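Local coordinates for histidine acid phosphatase (PDB 4ARU), which belongs to branch 2 of the histidine phosphatase superfamily, enzymes built from an alpha/beta core and an added helical domain, at residues D90-T95 against I303-D307; S169-D173 against A236-I240. All blocks are in the same frame, centred on the assembly; numbering follows the deposited sequence. Where two conformers were deposited one is given.

Contact 1: residues D90-T95 against I303-D307. With TLA (L(+)-tartaric acid), chain B.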
# COMPACT_ATOMS: atom_id res chain seq x y z
N ASP A 90 0.30 8.89 8.81
CA ASP A 90 -0.12 10.05 8.05
C ASP A 90 -1.28 10.72 8.75
O ASP A 90 -1.89 10.19 9.67
CB ASP A 90 -0.50 9.66 6.61
CG ASP A 90 -0.47 10.83 5.62
OD1 ASP A 90 -0.04 11.96 5.92
OD2 ASP A 90 -0.91 10.52 4.47
N VAL A 91 -1.60 11.91 8.28
CA VAL A 91 -2.53 12.81 8.94
C VAL A 91 -3.99 12.37 8.96
O VAL A 91 -4.75 12.88 9.80
CB VAL A 91 -2.47 14.22 8.33
CG1 VAL A 91 -1.14 14.79 8.68
CG2 VAL A 91 -2.72 14.29 6.83
N ASP A 92 -4.37 11.48 8.04
CA ASP A 92 -5.78 11.15 7.88
C ASP A 92 -6.30 10.32 9.06
O ASP A 92 -5.58 9.62 9.74
CB ASP A 92 -5.97 10.36 6.58
CG ASP A 92 -5.51 11.12 5.38
OD1 ASP A 92 -6.00 12.27 5.22
OD2 ASP A 92 -4.61 10.61 4.69
N GLN A 93 -7.59 10.41 9.28
CA GLN A 93 -8.24 9.58 10.27
C GLN A 93 -7.88 8.11 10.02
O GLN A 93 -7.56 7.34 10.95
CB GLN A 93 -9.76 9.82 10.24
CG GLN A 93 -10.56 9.04 11.28
CD GLN A 93 -11.05 7.68 10.84
OE1 GLN A 93 -10.69 7.18 9.82
NE2 GLN A 93 -11.89 7.09 11.69
N ARG A 94 -7.94 7.68 8.77
CA ARG A 94 -7.80 6.25 8.47
C ARG A 94 -6.40 5.76 8.85
O ARG A 94 -6.26 4.61 9.30
CB ARG A 94 -8.15 5.95 7.02
CG ARG A 94 -7.35 6.70 5.97
CD ARG A 94 -7.91 6.36 4.56
NE ARG A 94 -7.32 7.22 3.54
CZ ARG A 94 -7.81 8.37 3.15
NH1 ARG A 94 -8.92 8.84 3.71
NH2 ARG A 94 -7.20 9.10 2.23
N THR A 95 -5.39 6.59 8.65
CA THR A 95 -4.01 6.20 8.95
C THR A 95 -3.71 6.36 10.47
O THR A 95 -3.08 5.47 11.05
CB THR A 95 -3.00 7.02 8.11
OG1 THR A 95 -3.38 8.39 8.07
CG2 THR A 95 -2.96 6.54 6.70
N ILE A 303 4.89 2.50 10.02
CA ILE A 303 4.57 3.66 9.27
C ILE A 303 3.23 3.41 8.61
O ILE A 303 3.10 2.49 7.74
CB ILE A 303 5.65 4.01 8.23
CG1 ILE A 303 7.03 4.18 8.87
CG2 ILE A 303 5.23 5.25 7.45
CD1 ILE A 303 8.16 4.31 7.86
N ALA A 304 2.22 4.19 8.99
CA ALA A 304 0.84 3.97 8.54
C ALA A 304 0.54 4.94 7.41
O ALA A 304 0.32 6.12 7.61
CB ALA A 304 -0.16 4.16 9.69
N GLY A 305 0.50 4.36 6.20
CA GLY A 305 0.30 5.12 4.98
C GLY A 305 -0.78 4.53 4.06
O GLY A 305 -1.82 4.03 4.52
N HIS A 306 -0.48 4.56 2.76
CA HIS A 306 -1.46 4.39 1.69
C HIS A 306 -0.94 3.39 0.68
O HIS A 306 0.27 3.08 0.63
CB HIS A 306 -1.71 5.69 1.00
CG HIS A 306 -2.05 6.82 1.94
ND1 HIS A 306 -3.34 7.15 2.29
CD2 HIS A 306 -1.24 7.64 2.65
CE1 HIS A 306 -3.32 8.15 3.13
NE2 HIS A 306 -2.06 8.48 3.36
N ASP A 307 -1.89 2.81 -0.06
CA ASP A 307 -1.49 1.91 -1.15
C ASP A 307 -0.49 2.54 -2.10
O ASP A 307 0.48 1.87 -2.52
CB ASP A 307 -2.70 1.31 -1.90
CG ASP A 307 -3.78 2.30 -2.30
OD1 ASP A 307 -3.52 3.51 -2.48
OD2 ASP A 307 -4.94 1.81 -2.56
O1 TLA B . -5.35 8.47 0.25
O11 TLA B . -6.58 7.88 -1.55
C1 TLA B . -6.05 7.65 -0.42
C2 TLA B . -6.31 6.31 0.18
O2 TLA B . -5.73 6.23 1.48
C3 TLA B . -5.66 5.24 -0.72
O3 TLA B . -4.32 5.54 -1.04
C4 TLA B . -5.77 3.88 -0.06
O4 TLA B . -6.93 3.40 0.07
O41 TLA B . -4.74 3.25 0.31
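Strand 300-305 runs in the central sheet, where Ile303 points sideways and packs its side chain on Val14 and Leu16 of strand 9-18. Ala304 faces the partner segment. Its carbonyl O accepts a nearly straight hydrogen bond from Asp90 N (3.0 Å, 171°), extending the parallel pairing with strand 85-89, and its small methyl leaves room for Thr95, whose CG2 lies 3.4 Å from Ala304 O. Gly305 ends the strand, where the chain leaves the sheet, at phi/psi -131/-140, more easily adopted by glycine than by other residues. His306 follows, beginning with Asp307 the HD motif of the family. Asp90 OD2 accepts a hydrogen bond from His306 NE2 (2.6 Å), while Asp90 OD1 accepts one from Val91 N (2.8 Å) and so steadies the carboxylate. Over one ring face lies Thr95 CG2, 4.2 Å from the His306 centroid in a CH-pi contact. At the ring edge, His306 ND1 meets O2 of L(+)-tartaric acid, probably from the crystallisation liquor, at 2.7 Å; Arg94 NE and NH2 hold its O2 and O1 (2.8 Å each), and Asp307 N binds its O41 (2.9 Å). Arg18, His19 and Arg22 complete this site. With NE2 tied to a carboxylate as donor and one face braced by a methyl, the imidazole is fixed in orientation and presents ND1 to the anion pocket, whose arginines suit an acidic ligand.

Contact 2: residues S169-D173 against A236-I240; sequences SSVLD and AWGNI
A Schellman motif ends helix 162-172, and against this C-terminus packs the loop joining helices 213-229 and 243-262. Ser169 to Leu172 are helical; Asp173 takes positive phi (54/42) as the C-prime residue, with Asp173 N bonded to Ser170 O (3.1 Å) and Phe174 N to Ser169 O. In the loop, Ala236 has phi/psi 49/44, and Trp237 (55/29) and Gly238 (76/15) form the corners of a type I' turn closed by Asn239 N to Ala236 O at 2.9 Å. Glycine suits the second corner because positive phi costs it little. Asn239 then returns to -98/4, and Ile240 is extended at -112/116. The closest CA pair is Val171 and Asn239, 5.3 Å apart. With chi1 at m, Asn239 directs its amide to the helix end: ND2 donates to Val171 O at 2.9 Å (156°), a carbonyl whose usual partner four residues on, Pro175, has no N-H. Val171, chi1 t, sets CG1 3.8 Å from Ala236 CB and CG2 4.4 Å from Ile240 CG1; Phe224 of helix 213-229 touches all three residues. Trp237 (chi1 m, chi2 -80°) brings CZ3 to 4.0 Å from Leu172 CD2 and CE3 to 3.8 Å from Val171 O, while its NE1 bonds Gln38 O. The polar end of Asp173 is held by His37. Here a Schellman-terminated helix, one last-turn carbonyl paired with a side-chain amide, meets a type I' turn among the helices added to the alpha/beta core.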
# COMPACT_ATOMS: atom_id res chain seq x y z
N SER A 169 -18.32 -4.19 -16.68
CA SER A 169 -19.62 -3.79 -17.25
C SER A 169 -20.78 -4.66 -16.80
O SER A 169 -21.81 -4.14 -16.38
CB SER A 169 -19.51 -3.74 -18.78
OG SER A 169 -20.71 -3.29 -19.38
N SER A 170 -20.56 -5.98 -16.80
CA SER A 170 -21.62 -6.91 -16.44
C SER A 170 -21.93 -6.83 -14.94
O SER A 170 -23.09 -6.89 -14.57
CB SER A 170 -21.26 -8.34 -16.91
OG SER A 170 -20.20 -8.90 -16.17
N VAL A 171 -20.91 -6.69 -14.10
CA VAL A 171 -21.10 -6.57 -12.65
C VAL A 171 -21.90 -5.30 -12.31
O VAL A 171 -22.78 -5.33 -11.44
CB VAL A 171 -19.72 -6.54 -11.94
CG1 VAL A 171 -19.83 -6.06 -10.50
CG2 VAL A 171 -19.06 -7.91 -12.05
N LEU A 172 -21.61 -4.21 -13.01
CA LEU A 172 -22.35 -2.97 -12.86
C LEU A 172 -23.72 -2.99 -13.48
O LEU A 172 -24.56 -2.17 -13.13
CB LEU A 172 -21.56 -1.81 -13.54
CG LEU A 172 -20.22 -1.50 -12.89
CD1 LEU A 172 -19.52 -0.54 -13.81
CD2 LEU A 172 -20.39 -0.91 -11.50
N ASP A 173 -24.00 -3.90 -14.43
CA ASP A 173 -25.15 -3.71 -15.35
C ASP A 173 -25.09 -2.36 -16.03
O ASP A 173 -26.09 -1.67 -16.22
CB ASP A 173 -26.48 -3.94 -14.62
CG ASP A 173 -26.67 -5.41 -14.25
OD1 ASP A 173 -26.85 -6.18 -15.20
OD2 ASP A 173 -26.63 -5.82 -13.06
N ALA A 236 -20.98 -5.82 -4.47
CA ALA A 236 -21.21 -5.65 -5.88
C ALA A 236 -22.57 -6.24 -6.27
O ALA A 236 -22.72 -6.89 -7.30
CB ALA A 236 -20.09 -6.26 -6.69
N TRP A 237 -23.58 -5.97 -5.46
CA TRP A 237 -24.95 -6.39 -5.75
C TRP A 237 -25.13 -7.88 -6.02
O TRP A 237 -26.02 -8.30 -6.76
CB TRP A 237 -25.58 -5.53 -6.87
CG TRP A 237 -25.28 -4.07 -6.63
CD1 TRP A 237 -25.92 -3.25 -5.77
CD2 TRP A 237 -24.24 -3.30 -7.22
NE1 TRP A 237 -25.34 -2.03 -5.75
CE2 TRP A 237 -24.28 -2.02 -6.63
CE3 TRP A 237 -23.25 -3.57 -8.16
CZ2 TRP A 237 -23.39 -1.01 -6.96
CZ3 TRP A 237 -22.35 -2.54 -8.47
CH2 TRP A 237 -22.46 -1.29 -7.90
N GLY A 238 -24.27 -8.67 -5.40
CA GLY A 238 -24.27 -10.10 -5.56
C GLY A 238 -23.68 -10.61 -6.87
O GLY A 238 -23.84 -11.79 -7.16
N ASN A 239 -22.96 -9.78 -7.61
CA ASN A 239 -22.52 -10.12 -8.95
C ASN A 239 -21.10 -10.64 -9.09
O ASN A 239 -20.72 -10.91 -10.21
CB ASN A 239 -22.75 -8.95 -9.87
CG ASN A 239 -24.20 -8.64 -10.05
OD1 ASN A 239 -25.04 -9.51 -9.89
ND2 ASN A 239 -24.51 -7.38 -10.37
N ILE A 240 -20.38 -10.83 -7.99
CA ILE A 240 -19.04 -11.45 -8.02
C ILE A 240 -19.15 -12.82 -7.34
O ILE A 240 -19.51 -12.92 -6.14
CB ILE A 240 -17.96 -10.57 -7.38
CG1 ILE A 240 -17.95 -9.19 -8.00
CG2 ILE A 240 -16.61 -11.27 -7.54
CD1 ILE A 240 -17.05 -8.24 -7.26

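How the contacts relate
Contact 1 is buried near the middle of the chain and joins the central sheet to the start of helix 93-106; contact 2 lies farther out, partly exposed, where a loop meets a helix end. They share no element: their centres are 30 Å apart and their nearest atoms about 16 Å. In sequence, both segments of contact 2 fall between those of contact 1, in the long, helix-rich connection between strands 85-89 and 300-305, which pair in the sheet. The chemistry follows place. The ligand pocket uses charged and ring groups with short hydrogen bonds, whereas the outlying contact relies on aliphatic and indole surfaces, with one amide meeting a helix carbonyl.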